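Side-chain contacts in endoglucanase EG-II (Hypocrea jecorina, PDB 3QR3), which hydrolyses internal beta-1,4-glucosidic bonds of cellulose, as an endoglucanase of glycoside hydrolase family 5 with a TIM-barrel catalytic domain: residues V64-L69 with T126-Q131; G12-C17 with D103-A108; P120-F125 with V162-T167; T81-Y86 with A133-S138. All coordinates share one frame; numbering follows the deposited sequence.

How the interactions relate
Interactions 1, 3 and 4 involve the outer helices of the TIM barrel and share helix 122-136: its start in interaction 3, its middle in interaction 1 and its later part in interaction 4. Interactions 1 and 3, with centres about 11 Å apart, share an aromatic group in which W66 meets F125. Interactions 1 and 2 are joined by the barrel sheet, where V64 N lies 2.8 Å from D103 O and V64 O 2.9 Å from H105 N. Interaction 2, about 10 Å from the chain centre, sits at the C-terminal end of the strands, where TIM-barrel enzymes carry their active sites; a sulfate, probably from the crystallisation liquor, lies about 6 Å from the H105 side chain.

Interaction 1: V64-L69 with T126-Q131; sequences VGWQYL and TSLWSQ
W66 and L128 make the heart of this contact through a CH-pi interaction. The methyl CD2 of L128 sits over one face of the indole, 3.7 Å from the centroid of the five-membered ring and 16° off its normal, nearest to W66 CD1 at 3.6 Å. The indole gets there because CG of W66 is anti to the backbone N (chi1 -174°), which swings the ring across to helix 122-136. Purely apolar contact continues with the other leucine branch: L128 CD1 lies 4.0 Å from W66 CD1 and also approaches L69 CD1 to 4.3 Å. I104 of barrel strand 99-104 touches W66, L69 and L128 alike and underlies the junction. Within its helix Q131 NE2 donates to S127 O at 3.1 Å, from above the carbonyl plane, and it bonds to G76 O as well. With an alanine in place of W66, L128 CD2 would probably lose the ring face it rests on, and a gap would be likely to open between the two helices. No hydrogen bond crosses between the two segments, so they are held together by ring face, methyl groups and the exclusion of water from a buried seam.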
loop_
_atom_site.group_PDB
_atom_site.type_symbol
_atom_site.label_atom_id
_atom_site.label_comp_id
_atom_site.label_asym_id
_atom_site.label_seq_id
_atom_site.Cartn_x
_atom_site.Cartn_y
_atom_site.Cartn_z
ATOM N N VAL A 64 2.162 8.141 -0.540
ATOM C CA VAL A 64 2.643 9.486 -0.830
ATOM C C VAL A 64 2.265 9.882 -2.248
ATOM O O VAL A 64 2.212 9.038 -3.154
ATOM C CB VAL A 64 4.165 9.615 -0.622
ATOM C CG1 VAL A 64 4.897 8.586 -1.459
ATOM C CG2 VAL A 64 4.632 11.047 -0.971
ATOM N N GLY A 65 1.982 11.163 -2.433
ATOM C CA GLY A 65 1.611 11.663 -3.741
ATOM C C GLY A 65 2.814 11.772 -4.657
ATOM O O GLY A 65 3.881 12.232 -4.252
ATOM N N TRP A 66 2.643 11.322 -5.896
ATOM C CA TRP A 66 3.652 11.508 -6.936
ATOM C C TRP A 66 4.069 12.983 -7.005
ATOM O O TRP A 66 5.257 13.304 -6.992
ATOM C CB TRP A 66 3.052 11.068 -8.269
ATOM C CG TRP A 66 3.959 11.048 -9.452
ATOM C CD1 TRP A 66 5.256 11.481 -9.532
ATOM C CD2 TRP A 66 3.605 10.585 -10.754
ATOM N NE1 TRP A 66 5.735 11.290 -10.816
ATOM C CE2 TRP A 66 4.734 10.754 -11.585
ATOM C CE3 TRP A 66 2.432 10.052 -11.304
ATOM C CZ2 TRP A 66 4.725 10.402 -12.936
ATOM C CZ3 TRP A 66 2.426 9.703 -12.643
ATOM C CH2 TRP A 66 3.568 9.877 -13.443
ATOM N N GLN A 67 3.085 13.872 -7.052
ATOM C CA GLN A 67 3.354 15.307 -7.193
ATOM C C GLN A 67 4.224 15.811 -6.058
ATOM O O GLN A 67 5.057 16.694 -6.245
ATOM C CB GLN A 67 2.049 16.118 -7.260
ATOM C CG GLN A 67 1.278 15.937 -8.576
ATOM C CD GLN A 67 0.316 14.749 -8.547
ATOM O OE1 GLN A 67 0.557 13.742 -7.863
ATOM N NE2 GLN A 67 -0.791 14.871 -9.274
ATOM N N TYR A 68 4.035 15.242 -4.875
ATOM C CA TYR A 68 4.822 15.655 -3.723
ATOM C C TYR A 68 6.311 15.338 -3.916
ATOM O O TYR A 68 7.180 16.172 -3.649
ATOM C CB TYR A 68 4.317 14.987 -2.437
ATOM C CG TYR A 68 5.145 15.395 -1.250
ATOM C CD1 TYR A 68 4.984 16.648 -0.667
ATOM C CD2 TYR A 68 6.113 14.550 -0.736
ATOM C CE1 TYR A 68 5.755 17.039 0.399
ATOM C CE2 TYR A 68 6.889 14.926 0.337
ATOM C CZ TYR A 68 6.705 16.173 0.898
ATOM O OH TYR A 68 7.485 16.545 1.961
ATOM N N LEU A 69 6.601 14.124 -4.374
ATOM C CA LEU A 69 7.982 13.656 -4.454
ATOM C C LEU A 69 8.800 14.452 -5.459
ATOM O O LEU A 69 9.992 14.671 -5.258
ATOM C CB LEU A 69 8.046 12.154 -4.777
ATOM C CG LEU A 69 7.579 11.230 -3.643
ATOM C CD1 LEU A 69 7.661 9.779 -4.065
ATOM C CD2 LEU A 69 8.372 11.467 -2.353
ATOM N N THR A 126 8.478 5.980 -15.237
ATOM C CA THR A 126 9.589 5.096 -14.890
ATOM C C THR A 126 10.731 5.940 -14.314
ATOM O O THR A 126 11.502 5.485 -13.468
ATOM C CB THR A 126 10.106 4.267 -16.100
ATOM O OG1 THR A 126 10.632 5.152 -17.092
ATOM C CG2 THR A 126 8.987 3.428 -16.721
ATOM N N SER A 127 10.840 7.176 -14.787
ATOM C CA SER A 127 11.809 8.123 -14.241
ATOM C C SER A 127 11.628 8.328 -12.730
ATOM O O SER A 127 12.604 8.456 -11.987
ATOM C CB SER A 127 11.692 9.460 -14.966
ATOM O OG SER A 127 11.854 10.533 -14.069
ATOM N N LEU A 128 10.379 8.361 -12.280
ATOM C CA LEU A 128 10.102 8.461 -10.849
ATOM C C LEU A 128 10.631 7.211 -10.142
ATOM O O LEU A 128 11.394 7.298 -9.186
ATOM C CB LEU A 128 8.600 8.608 -10.604
ATOM C CG LEU A 128 8.147 8.398 -9.157
ATOM C CD1 LEU A 128 8.553 9.595 -8.308
ATOM C CD2 LEU A 128 6.630 8.146 -9.084
ATOM N N TRP A 129 10.252 6.043 -10.645
ATOM C CA TRP A 129 10.628 4.796 -9.995
ATOM C C TRP A 129 12.116 4.481 -10.105
ATOM O O TRP A 129 12.694 3.866 -9.214
ATOM C CB TRP A 129 9.757 3.635 -10.480
ATOM C CG TRP A 129 8.465 3.592 -9.735
ATOM C CD1 TRP A 129 7.214 3.851 -10.226
ATOM C CD2 TRP A 129 8.298 3.314 -8.342
ATOM N NE1 TRP A 129 6.280 3.727 -9.227
ATOM C CE2 TRP A 129 6.919 3.398 -8.060
ATOM C CE3 TRP A 129 9.183 2.994 -7.305
ATOM C CZ2 TRP A 129 6.400 3.174 -6.779
ATOM C CZ3 TRP A 129 8.664 2.774 -6.030
ATOM C CH2 TRP A 129 7.287 2.866 -5.782
ATOM N N SER A 130 12.747 4.922 -11.184
ATOM C CA SER A 130 14.175 4.678 -11.348
ATOM C C SER A 130 14.939 5.403 -10.236
ATOM O O SER A 130 15.875 4.865 -9.637
ATOM C CB SER A 130 14.634 5.145 -12.732
ATOM O OG SER A 130 15.991 4.828 -12.952
ATOM N N GLN A 131 14.517 6.628 -9.942
ATOM C CA GLN A 131 15.150 7.405 -8.889
ATOM C C GLN A 131 14.929 6.811 -7.505
ATOM O O GLN A 131 15.862 6.730 -6.708
ATOM C CB GLN A 131 14.659 8.852 -8.915
ATOM C CG GLN A 131 15.069 9.602 -10.167
ATOM C CD GLN A 131 14.535 11.007 -10.157
ATOM O OE1 GLN A 131 15.103 11.887 -9.519
ATOM N NE2 GLN A 131 13.429 11.224 -10.851
#

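Interaction 2: G12-C17 with D103-A108; sequences GFDFGC and DIHNYA
A carboxylate oxygen rides over an imidazole face here: D14 OD2 stands above the rim of the H105 ring, 3.7 Å from H105 CD2, with the two planes 78° apart and no hydrogen bond between them. The two side chains also touch at their bases, D14 CB to H105 CB. The carboxylate is anchored through its other oxygen, since D14 OD1 accepts from G12 N at 2.7 Å in a straight bond (N-H...O 165°), the donor lying nearly along the C-O bond. H105 is held within its own segment: its ND1 donates to the syn lone pair of D103 OD2 at 2.7 Å, close to the ring plane, which fixes the rotation of the imidazole. These groups sit where strands 5-11 and 99-104 of the TIM barrel give way to loops, at the C-terminal end of the sheet; P63, on strand 59-64 between them, touches D14, D103 and H105. Farther along, C17 brings its CB to 3.9 Å from H105 O, at the centre of an inverse gamma turn, and its sulfur closes the disulfide with C23. One water ties the loops together, donating to C17 O at 2.8 Å and lying 2.6 Å from Y107 OH.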
loop_
_atom_site.group_PDB
_atom_site.type_symbol
_atom_site.label_atom_id
_atom_site.label_comp_id
_atom_site.label_asym_id
_atom_site.label_seq_id
_atom_site.Cartn_x
_atom_site.Cartn_y
_atom_site.Cartn_z
ATOM N N GLY A 12 -0.907 10.222 5.247
ATOM C CA GLY A 12 -0.685 11.641 5.469
ATOM C C GLY A 12 0.098 12.325 4.360
ATOM O O GLY A 12 -0.260 13.436 3.925
ATOM N N PHE A 13 1.166 11.683 3.887
ATOM C CA PHE A 13 1.910 12.228 2.744
ATOM C C PHE A 13 1.021 12.210 1.492
ATOM O O PHE A 13 1.359 12.800 0.452
ATOM C CB PHE A 13 3.214 11.464 2.491
ATOM C CG PHE A 13 4.399 11.954 3.310
ATOM C CD1 PHE A 13 5.076 13.106 2.959
ATOM C CD2 PHE A 13 4.858 11.222 4.395
ATOM C CE1 PHE A 13 6.177 13.541 3.693
ATOM C CE2 PHE A 13 5.952 11.650 5.139
ATOM C CZ PHE A 13 6.609 12.822 4.783
ATOM N N ASP A 14 -0.126 11.548 1.602
ATOM C CA ASP A 14 -1.055 11.447 0.484
ATOM C C ASP A 14 -2.307 12.301 0.665
ATOM O O ASP A 14 -3.184 12.307 -0.202
ATOM C CB ASP A 14 -1.498 10.000 0.322
ATOM C CG ASP A 14 -2.171 9.478 1.563
ATOM O OD1 ASP A 14 -1.643 9.747 2.661
ATOM O OD2 ASP A 14 -3.226 8.824 1.452
ATOM N N PHE A 15 -2.432 12.993 1.792
ATOM C CA PHE A 15 -3.602 13.844 1.961
ATOM C C PHE A 15 -3.545 14.900 0.870
ATOM O O PHE A 15 -2.479 15.425 0.563
ATOM C CB PHE A 15 -3.645 14.467 3.349
ATOM C CG PHE A 15 -4.046 13.499 4.425
ATOM C CD1 PHE A 15 -4.062 12.137 4.166
ATOM C CD2 PHE A 15 -4.398 13.942 5.694
ATOM C CE1 PHE A 15 -4.426 11.236 5.144
ATOM C CE2 PHE A 15 -4.764 13.040 6.683
ATOM C CZ PHE A 15 -4.772 11.691 6.412
ATOM N N GLY A 16 -4.692 15.185 0.268
ATOM C CA GLY A 16 -4.733 16.087 -0.864
ATOM C C GLY A 16 -4.751 15.355 -2.199
ATOM O O GLY A 16 -4.870 16.000 -3.235
ATOM N N CYS A 17 -4.632 14.024 -2.182
ATOM C CA CYS A 17 -4.740 13.236 -3.410
ATOM C C CYS A 17 -6.180 12.779 -3.618
ATOM O O CYS A 17 -6.815 12.257 -2.704
ATOM C CB CYS A 17 -3.834 12.004 -3.346
ATOM S SG CYS A 17 -2.073 12.375 -3.256
ATOM N N ASP A 103 4.349 3.699 -1.428
ATOM C CA ASP A 103 3.120 3.623 -2.227
ATOM C C ASP A 103 2.841 4.948 -2.910
ATOM O O ASP A 103 2.588 5.954 -2.243
ATOM C CB ASP A 103 1.927 3.223 -1.345
ATOM C CG ASP A 103 0.592 3.736 -1.881
ATOM O OD1 ASP A 103 0.313 3.549 -3.083
ATOM O OD2 ASP A 103 -0.192 4.316 -1.090
ATOM N N ILE A 104 2.901 4.953 -4.239
ATOM C CA ILE A 104 2.577 6.151 -5.011
ATOM C C ILE A 104 1.058 6.219 -5.154
ATOM O O ILE A 104 0.464 5.409 -5.847
ATOM C CB ILE A 104 3.269 6.130 -6.388
ATOM C CG1 ILE A 104 4.784 6.004 -6.210
ATOM C CG2 ILE A 104 2.970 7.409 -7.163
ATOM C CD1 ILE A 104 5.408 7.174 -5.449
ATOM N N HIS A 105 0.430 7.173 -4.471
ATOM C CA HIS A 105 -1.019 7.137 -4.282
ATOM C C HIS A 105 -1.731 7.903 -5.412
ATOM O O HIS A 105 -2.390 8.911 -5.163
ATOM C CB HIS A 105 -1.361 7.736 -2.907
ATOM C CG HIS A 105 -2.507 7.066 -2.215
ATOM N ND1 HIS A 105 -2.423 5.788 -1.695
ATOM C CD2 HIS A 105 -3.763 7.499 -1.954
ATOM C CE1 HIS A 105 -3.582 5.464 -1.145
ATOM N NE2 HIS A 105 -4.410 6.487 -1.285
ATOM N N ASN A 106 -1.607 7.427 -6.651
ATOM C CA ASN A 106 -2.039 8.239 -7.792
ATOM C C ASN A 106 -3.068 7.682 -8.780
ATOM O O ASN A 106 -3.364 8.325 -9.782
ATOM C CB ASN A 106 -0.831 8.757 -8.561
ATOM C CG ASN A 106 -0.292 10.041 -7.988
ATOM O OD1 ASN A 106 -0.527 11.117 -8.531
ATOM N ND2 ASN A 106 0.435 9.940 -6.883
ATOM N N TYR A 107 -3.600 6.499 -8.507
ATOM C CA TYR A 107 -4.680 5.937 -9.308
ATOM C C TYR A 107 -4.313 5.851 -10.793
ATOM O O TYR A 107 -5.175 5.991 -11.660
ATOM C CB TYR A 107 -5.956 6.761 -9.102
ATOM C CG TYR A 107 -6.314 6.912 -7.640
ATOM C CD1 TYR A 107 -5.793 7.953 -6.884
ATOM C CD2 TYR A 107 -7.150 6.000 -7.011
ATOM C CE1 TYR A 107 -6.104 8.091 -5.545
ATOM C CE2 TYR A 107 -7.471 6.132 -5.656
ATOM C CZ TYR A 107 -6.942 7.183 -4.939
ATOM O OH TYR A 107 -7.241 7.332 -3.607
ATOM N N ALA A 108 -3.027 5.624 -11.057
ATOM C CA ALA A 108 -2.489 5.464 -12.414
ATOM C C ALA A 108 -2.602 6.750 -13.219
ATOM O O ALA A 108 -2.594 6.729 -14.446
ATOM C CB ALA A 108 -3.167 4.297 -13.153
HETATM O O HOH W 1 -6.742 9.507 -2.339
#

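Interaction 3: P120-F125 with V162-T167; sequences PTNAQF and VQEVVT
With CG anti to the backbone N (chi1 -179°), F125 swings its ring toward V165, while N122, with CG beside its own backbone N (chi1 -76°), leans out to E164. This pairs helix 122-136 with helix 155-171, neighbours in the outer helical layer of the TIM barrel. The polar half lies near the surface: E164 OE1 comes to 3.4 Å from N122 CB, and the amide stands almost perpendicular to the carboxylate, their planes 88° apart. N122 belongs to the first turn of its helix, whose N-terminal end would probably be a welcome neighbour for the negative charge of E164. Replacing N122 by leucine would put a hydrocarbon against that carboxylate, which would probably be left without its polar neighbour on this helix. The turn itself is set by a capping box, in which Q124 N donates to T121 OG1 at 3.2 Å and T121 N donates to Q124 OE1 at 3.0 Å. The apolar half is buried, and W129, one helical turn beyond F125, touches both F125 and V165. Across the two segments the ring is met obliquely by a single methyl: V165 CG2 lies 3.5 Å from F125 CE2 and 3.6 Å from F125 CD2.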
loop_
_atom_site.group_PDB
_atom_site.type_symbol
_atom_site.label_atom_id
_atom_site.label_comp_id
_atom_site.label_asym_id
_atom_site.label_seq_id
_atom_site.Cartn_x
_atom_site.Cartn_y
_atom_site.Cartn_z
ATOM N N PRO A 120 0.813 11.291 -18.499
ATOM C CA PRO A 120 2.273 11.143 -18.562
ATOM C C PRO A 120 2.688 9.962 -19.444
ATOM O O PRO A 120 1.924 9.020 -19.587
ATOM C CB PRO A 120 2.654 10.861 -17.108
ATOM C CG PRO A 120 1.567 11.504 -16.310
ATOM C CD PRO A 120 0.316 11.340 -17.114
ATOM N N THR A 121 3.871 10.027 -20.041
ATOM C CA THR A 121 4.384 8.920 -20.845
ATOM C C THR A 121 4.958 7.901 -19.895
ATOM O O THR A 121 5.205 8.228 -18.728
ATOM C CB THR A 121 5.524 9.370 -21.753
ATOM O OG1 THR A 121 6.588 9.895 -20.942
ATOM C CG2 THR A 121 5.037 10.441 -22.737
ATOM N N ASN A 122 5.175 6.676 -20.376
ATOM C CA ASN A 122 5.792 5.648 -19.544
ATOM C C ASN A 122 7.119 6.154 -18.996
ATOM O O ASN A 122 7.445 5.906 -17.841
ATOM C CB ASN A 122 6.020 4.328 -20.309
ATOM C CG ASN A 122 4.742 3.522 -20.498
ATOM O OD1 ASN A 122 4.710 2.547 -21.260
ATOM N ND2 ASN A 122 3.686 3.921 -19.811
ATOM N N ALA A 123 7.882 6.868 -19.828
ATOM C CA ALA A 123 9.197 7.352 -19.400
ATOM C C ALA A 123 9.104 8.358 -18.250
ATOM O O ALA A 123 9.995 8.427 -17.394
ATOM C CB ALA A 123 9.962 7.953 -20.570
ATOM N N GLN A 124 8.042 9.152 -18.223
ATOM C CA GLN A 124 7.908 10.148 -17.159
ATOM C C GLN A 124 7.588 9.467 -15.813
ATOM O O GLN A 124 7.877 10.008 -14.746
ATOM C CB GLN A 124 6.852 11.188 -17.526
ATOM C CG GLN A 124 7.318 12.212 -18.574
ATOM C CD GLN A 124 6.192 13.101 -19.073
ATOM O OE1 GLN A 124 5.077 12.635 -19.314
ATOM N NE2 GLN A 124 6.479 14.394 -19.233
ATOM N N PHE A 125 6.997 8.276 -15.886
ATOM C CA PHE A 125 6.636 7.497 -14.702
ATOM C C PHE A 125 7.795 6.600 -14.276
ATOM O O PHE A 125 8.078 6.480 -13.087
ATOM C CB PHE A 125 5.355 6.687 -14.986
ATOM C CG PHE A 125 4.866 5.849 -13.827
ATOM C CD1 PHE A 125 4.664 6.407 -12.570
ATOM C CD2 PHE A 125 4.546 4.508 -14.021
ATOM C CE1 PHE A 125 4.186 5.624 -11.510
ATOM C CE2 PHE A 125 4.070 3.724 -12.976
ATOM C CZ PHE A 125 3.890 4.283 -11.720
ATOM N N VAL A 162 3.663 -1.244 -16.300
ATOM C CA VAL A 162 4.163 -1.904 -15.098
ATOM C C VAL A 162 5.472 -2.645 -15.381
ATOM O O VAL A 162 6.408 -2.589 -14.579
ATOM C CB VAL A 162 3.101 -2.843 -14.457
ATOM C CG1 VAL A 162 3.716 -3.671 -13.320
ATOM C CG2 VAL A 162 1.899 -2.030 -13.935
ATOM N N GLN A 163 5.538 -3.337 -16.521
ATOM C CA GLN A 163 6.766 -4.033 -16.921
ATOM C C GLN A 163 7.947 -3.063 -17.062
ATOM O O GLN A 163 9.058 -3.346 -16.610
ATOM C CB GLN A 163 6.553 -4.803 -18.234
ATOM C CG GLN A 163 7.814 -5.462 -18.788
ATOM C CD GLN A 163 8.339 -6.583 -17.891
ATOM O OE1 GLN A 163 7.861 -7.719 -17.947
ATOM N NE2 GLN A 163 9.332 -6.260 -17.059
ATOM N N GLU A 164 7.713 -1.919 -17.698
ATOM C CA GLU A 164 8.762 -0.911 -17.830
ATOM C C GLU A 164 9.246 -0.432 -16.447
ATOM O O GLU A 164 10.431 -0.193 -16.231
ATOM C CB GLU A 164 8.272 0.282 -18.664
ATOM C CG GLU A 164 8.116 0.010 -20.173
ATOM C CD GLU A 164 8.108 1.305 -20.987
ATOM O OE1 GLU A 164 8.737 2.294 -20.538
ATOM O OE2 GLU A 164 7.477 1.337 -22.069
ATOM N N VAL A 165 8.328 -0.282 -15.508
ATOM C CA VAL A 165 8.721 0.117 -14.152
ATOM C C VAL A 165 9.568 -0.960 -13.472
ATOM O O VAL A 165 10.640 -0.677 -12.939
ATOM C CB VAL A 165 7.499 0.467 -13.288
ATOM C CG1 VAL A 165 7.907 0.684 -11.828
ATOM C CG2 VAL A 165 6.829 1.720 -13.841
ATOM N N VAL A 166 9.102 -2.203 -13.502
ATOM C CA VAL A 166 9.894 -3.294 -12.926
ATOM C C VAL A 166 11.306 -3.338 -13.526
ATOM O O VAL A 166 12.299 -3.487 -12.812
ATOM C CB VAL A 166 9.207 -4.660 -13.092
ATOM C CG1 VAL A 166 10.193 -5.791 -12.785
ATOM C CG2 VAL A 166 7.981 -4.746 -12.179
ATOM N N THR A 167 11.399 -3.181 -14.839
ATOM C CA THR A 167 12.706 -3.181 -15.484
ATOM C C THR A 167 13.564 -2.032 -14.968
ATOM O O THR A 167 14.753 -2.205 -14.696
ATOM C CB THR A 167 12.579 -3.100 -17.010
ATOM O OG1 THR A 167 11.740 -4.166 -17.463
ATOM C CG2 THR A 167 13.958 -3.206 -17.679
#

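Interaction 4: T81-Y86 with A133-S138; sequences TSISKY and ASKYAS
I83 and K135 mark the closest backbone approach, yet their CA atoms are 9.8 Å apart, so long side chains have to span the distance. Both stand on helices of the outer layer of the TIM barrel, 80-95 and 122-136, with strand 99-104 coming between them in the chain. Segment 81-86 is regular helix, with K85 N bonded to T81 O and Y86 N to S82 O; across from it stand K135 and Y136 of helix 122-136. K135 reaches out with an extended chain that bends only at its last torsion (chi4 71°), and its methylenes run antiparallel alongside the I83 side chain. The contact is made by the carbons short of the ammonium: K135 CD and CE each lie 3.7 Å from I83 CG1. Because the lysine offers its methylenes to I83, a charged residue can take part in an apolar contact near the surface. K135 also packs on its own neighbour, its CG standing 4.0 Å above the centre of the Y136 ring. Y136 also extends toward helix 80-95, and its hydroxyl is hydrogen-bonded to D87 of that helix, a polar tie just beyond the contact. At the end of the isoleucine, I83 CD1 lies 4.0 Å from K135 CD and 4.4 Å from Y136 OH.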
loop_
_atom_site.group_PDB
_atom_site.type_symbol
_atom_site.label_atom_id
_atom_site.label_comp_id
_atom_site.label_asym_id
_atom_site.label_seq_id
_atom_site.Cartn_x
_atom_site.Cartn_y
_atom_site.Cartn_z
ATOM N N THR A 81 13.830 18.495 -0.762
ATOM C CA THR A 81 13.099 18.610 0.489
ATOM C C THR A 81 12.111 17.470 0.646
ATOM O O THR A 81 12.068 16.804 1.681
ATOM C CB THR A 81 12.315 19.925 0.578
ATOM O OG1 THR A 81 13.227 21.025 0.514
ATOM C CG2 THR A 81 11.537 19.970 1.882
ATOM N N SER A 82 11.300 17.257 -0.381
ATOM C CA SER A 82 10.244 16.252 -0.313
ATOM C C SER A 82 10.801 14.871 0.004
ATOM O O SER A 82 10.297 14.178 0.895
ATOM C CB SER A 82 9.461 16.214 -1.627
ATOM O OG SER A 82 8.866 17.474 -1.872
ATOM N N ILE A 83 11.843 14.466 -0.718
ATOM C CA ILE A 83 12.376 13.112 -0.536
ATOM C C ILE A 83 13.051 12.997 0.829
ATOM O O ILE A 83 12.989 11.964 1.472
ATOM C CB ILE A 83 13.322 12.680 -1.690
ATOM C CG1 ILE A 83 13.643 11.187 -1.588
ATOM C CG2 ILE A 83 14.612 13.503 -1.684
ATOM C CD1 ILE A 83 12.413 10.287 -1.641
ATOM N N SER A 84 13.664 14.085 1.280
ATOM C CA SER A 84 14.284 14.137 2.598
ATOM C C SER A 84 13.259 13.923 3.725
ATOM O O SER A 84 13.495 13.170 4.670
ATOM C CB SER A 84 14.994 15.486 2.777
ATOM O OG SER A 84 15.541 15.599 4.079
ATOM N N LYS A 85 12.124 14.605 3.625
ATOM C CA LYS A 85 11.048 14.445 4.597
ATOM C C LYS A 85 10.454 13.035 4.519
ATOM O O LYS A 85 10.316 12.355 5.526
ATOM C CB LYS A 85 9.956 15.493 4.359
ATOM C CG LYS A 85 10.371 16.936 4.695
ATOM C CD LYS A 85 10.696 17.084 6.184
ATOM C CE LYS A 85 10.976 18.542 6.553
ATOM N NZ LYS A 85 11.038 18.725 8.031
ATOM N N TYR A 86 10.096 12.598 3.318
ATOM C CA TYR A 86 9.511 11.267 3.153
ATOM C C TYR A 86 10.462 10.172 3.618
ATOM O O TYR A 86 10.048 9.196 4.246
ATOM C CB TYR A 86 9.093 11.040 1.700
ATOM C CG TYR A 86 8.404 9.721 1.464
ATOM C CD1 TYR A 86 7.133 9.481 1.965
ATOM C CD2 TYR A 86 9.026 8.714 0.733
ATOM C CE1 TYR A 86 6.491 8.272 1.742
ATOM C CE2 TYR A 86 8.403 7.506 0.501
ATOM C CZ TYR A 86 7.137 7.289 1.002
ATOM O OH TYR A 86 6.520 6.086 0.780
ATOM N N ALA A 133 14.271 3.679 -6.833
ATOM C CA ALA A 133 15.016 2.428 -6.798
ATOM C C ALA A 133 16.499 2.684 -6.546
ATOM O O ALA A 133 17.131 1.981 -5.767
ATOM C CB ALA A 133 14.828 1.670 -8.111
ATOM N N SER A 134 17.057 3.685 -7.219
ATOM C CA SER A 134 18.455 4.044 -7.006
ATOM C C SER A 134 18.697 4.451 -5.551
ATOM O O SER A 134 19.682 4.037 -4.932
ATOM C CB SER A 134 18.869 5.170 -7.950
ATOM O OG SER A 134 20.212 5.555 -7.707
ATOM N N LYS A 135 17.791 5.252 -4.999
ATOM C CA LYS A 135 17.931 5.682 -3.611
ATOM C C LYS A 135 17.898 4.487 -2.661
ATOM O O LYS A 135 18.678 4.412 -1.720
ATOM C CB LYS A 135 16.818 6.658 -3.228
ATOM C CG LYS A 135 16.909 7.166 -1.786
ATOM C CD LYS A 135 15.916 8.300 -1.525
ATOM C CE LYS A 135 16.150 8.933 -0.158
ATOM N NZ LYS A 135 17.415 9.724 -0.112
ATOM N N TYR A 136 16.998 3.546 -2.924
ATOM C CA TYR A 136 16.736 2.467 -1.981
ATOM C C TYR A 136 17.363 1.125 -2.354
ATOM O O TYR A 136 17.107 0.118 -1.700
ATOM C CB TYR A 136 15.224 2.327 -1.786
ATOM C CG TYR A 136 14.653 3.523 -1.065
ATOM C CD1 TYR A 136 15.084 3.840 0.209
ATOM C CD2 TYR A 136 13.717 4.358 -1.668
ATOM C CE1 TYR A 136 14.596 4.940 0.881
ATOM C CE2 TYR A 136 13.211 5.470 -0.994
ATOM C CZ TYR A 136 13.656 5.750 0.280
ATOM O OH TYR A 136 13.181 6.845 0.975
ATOM N N ALA A 137 18.191 1.122 -3.394
ATOM C CA ALA A 137 18.752 -0.123 -3.922
ATOM C C ALA A 137 19.389 -1.013 -2.852
ATOM O O ALA A 137 19.258 -2.232 -2.904
ATOM C CB ALA A 137 19.753 0.170 -5.043
ATOM N N SER A 138 20.070 -0.405 -1.885
ATOM C CA SER A 138 20.820 -1.172 -0.893
ATOM C C SER A 138 19.973 -1.592 0.305
ATOM O O SER A 138 20.463 -2.282 1.190
ATOM C CB SER A 138 22.027 -0.377 -0.395
ATOM O OG SER A 138 21.607 0.747 0.366
#